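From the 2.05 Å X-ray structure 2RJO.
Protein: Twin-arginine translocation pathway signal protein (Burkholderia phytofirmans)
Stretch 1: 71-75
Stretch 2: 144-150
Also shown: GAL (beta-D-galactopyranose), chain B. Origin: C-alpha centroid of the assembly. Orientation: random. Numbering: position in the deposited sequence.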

# COMPACT_ATOMS: atom_id res chain seq x y z
N PRO A 71 -1.02 -8.82 -3.99
CA PRO A 71 -0.56 -10.12 -3.47
C PRO A 71 -0.18 -10.11 -2.00
O PRO A 71 0.59 -9.25 -1.56
N ASN A 72 -0.72 -11.07 -1.26
CA ASN A 72 -0.46 -11.22 0.18
C ASN A 72 1.05 -11.26 0.42
O ASN A 72 1.56 -10.65 1.36
N ASP A 73 1.77 -11.97 -0.44
CA ASP A 73 3.22 -12.09 -0.36
C ASP A 73 3.73 -11.99 -1.79
O ASP A 73 2.99 -12.23 -2.74
N SER A 74 5.00 -11.64 -1.95
CA SER A 74 5.57 -11.51 -3.29
C SER A 74 5.59 -12.81 -4.09
O SER A 74 5.58 -12.78 -5.32
N ALA A 75 5.60 -13.95 -3.41
CA ALA A 75 5.61 -15.24 -4.08
C ALA A 75 4.28 -15.51 -4.77
O ALA A 75 4.25 -16.03 -5.89
N GLY A 144 6.37 -3.87 8.27
CA GLY A 144 5.32 -4.70 7.71
C GLY A 144 5.80 -6.12 7.46
O GLY A 144 6.94 -6.44 7.79
N ILE A 145 4.95 -6.97 6.88
CA ILE A 145 5.32 -8.35 6.59
C ILE A 145 6.73 -8.39 6.00
O ILE A 145 7.03 -7.72 5.02
N PHE A 146 7.59 -9.16 6.64
CA PHE A 146 8.99 -9.32 6.24
C PHE A 146 9.28 -9.36 4.74
O PHE A 146 10.06 -8.56 4.22
N SER A 147 8.64 -10.28 4.03
CA SER A 147 8.88 -10.44 2.60
C SER A 147 8.22 -9.45 1.63
O SER A 147 8.57 -9.44 0.44
N ASN A 148 7.26 -8.65 2.09
CA ASN A 148 6.57 -7.68 1.23
C ASN A 148 7.53 -6.62 0.67
O ASN A 148 8.36 -6.07 1.40
N VAL A 149 7.40 -6.32 -0.62
CA VAL A 149 8.27 -5.34 -1.25
C VAL A 149 8.20 -3.95 -0.60
O VAL A 149 9.22 -3.29 -0.43
N PRO A 150 6.99 -3.47 -0.24
CA PRO A 150 6.96 -2.14 0.38
C PRO A 150 7.55 -2.14 1.79
O PRO A 150 8.14 -1.16 2.23

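What stands out in this small contact, which buries 245 Å² over both sides, is how polar it is: its one assigned hydrogen bond across the stretches is weak, and a serine side chain makes it with a backbone carbonyl. Ser74, whose CA-to-CB bond points toward the second stretch, adopts the m rotamer (chi1 -52°) and donates from OG to Ser147 O over 3.3 Å. Serine suits the place because its short arm combines a hydroxyl donor with little bulk; the same OG lies 3.5 Å from Val149 CG2, so it also packs against a methyl group. Val149 holds chi1 at -179° (t), at the start of a helix.

The carbonyl of Ser147 belongs to a type I turn running from Ile145 to Asn148, closed by Asn148 N donating to Ile145 O at 3.1 Å. The turn brings several side chains to the first stretch. Ile145 and Ser147 both point toward it, with Ile145 in m and t (chi1 -64°, chi2 172°) and Ser147 in p (59°). Ile145 adds an aliphatic surface, as Val149 does near Ser74: its CG2 lies 3.8 Å from Asp73 OD1, and its CD1 approaches Asn72 O at 4.2 Å.

Asp73 starts sideways, yet its carboxylate comes nearer the turn, with chi1 between wells at -113°. Asp73 CA and Asn148 CA, 5.8 Å apart, are the nearest pair of CA atoms across the stretches. Asn148 likewise begins sideways (m, chi1 -82°) and reaches inward with its amide, whose orientation in the model is uncertain. Asparagine's side chain spans the gap and brings a polar end to the buried site.

Asn72, in t, points its CA-to-CB bond away; its side-chain amide is satisfied elsewhere in the structure. Near the second stretch lies galactose, with GAL O4 3.4 Å from Pro150 CG, where the compact proline ring offers a nonpolar surface.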

# COMPACT_ATOMS: atom_id res chain seq x y z
CB PRO A 71 0.63 -10.44 -4.38
CG PRO A 71 0.22 -9.84 -5.67
CD PRO A 71 -0.30 -8.48 -5.23
CB ASN A 72 -1.12 -12.51 0.68
CG ASN A 72 -0.91 -12.73 2.16
OD1 ASN A 72 -1.23 -11.86 2.98
ND2 ASN A 72 -0.38 -13.90 2.52
CB ASP A 73 3.64 -13.43 0.26
CG ASP A 73 4.32 -13.26 1.63
OD1 ASP A 73 4.87 -12.17 1.89
OD2 ASP A 73 4.31 -14.23 2.45
CB SER A 74 6.99 -10.94 -3.18
OG SER A 74 6.96 -9.75 -2.41
CB ALA A 75 5.91 -16.35 -3.08
CB ILE A 145 4.31 -9.01 5.62
CG1 ILE A 145 2.94 -9.09 6.31
CG2 ILE A 145 4.79 -10.41 5.21
CD1 ILE A 145 1.81 -9.54 5.40
CB PHE A 146 9.55 -10.58 6.93
CG PHE A 146 10.86 -11.06 6.36
CD1 PHE A 146 11.96 -10.21 6.31
CD2 PHE A 146 10.98 -12.36 5.89
CE1 PHE A 146 13.19 -10.67 5.78
CE2 PHE A 146 12.18 -12.83 5.36
CZ PHE A 146 13.29 -11.99 5.30
CB SER A 147 8.54 -11.87 2.18
OG SER A 147 7.18 -12.17 2.46
CB ASN A 148 5.45 -6.97 2.01
CG ASN A 148 4.18 -7.79 2.07
OD1 ASN A 148 4.20 -9.02 1.98
ND2 ASN A 148 3.05 -7.11 2.26
CB VAL A 149 7.98 -5.22 -2.74
CG1 VAL A 149 8.92 -4.21 -3.39
CG2 VAL A 149 8.14 -6.58 -3.41
CB PRO A 150 5.47 -1.76 0.34
CG PRO A 150 4.76 -3.08 0.38
CD PRO A 150 5.62 -3.94 -0.54
C1 GAL B . -0.98 -2.91 3.52
C2 GAL B . -0.26 -1.57 3.78
C3 GAL B . 0.15 -0.95 2.42
C4 GAL B . 1.09 -1.94 1.70
C5 GAL B . 0.30 -3.26 1.51
C6 GAL B . 1.19 -4.26 0.81
O1 GAL B . -1.34 -3.50 4.78
O2 GAL B . -1.15 -0.68 4.45
O3 GAL B . 0.84 0.28 2.63
O4 GAL B . 2.23 -2.17 2.52
O5 GAL B . -0.08 -3.82 2.81
O6 GAL B . 0.45 -5.46 0.64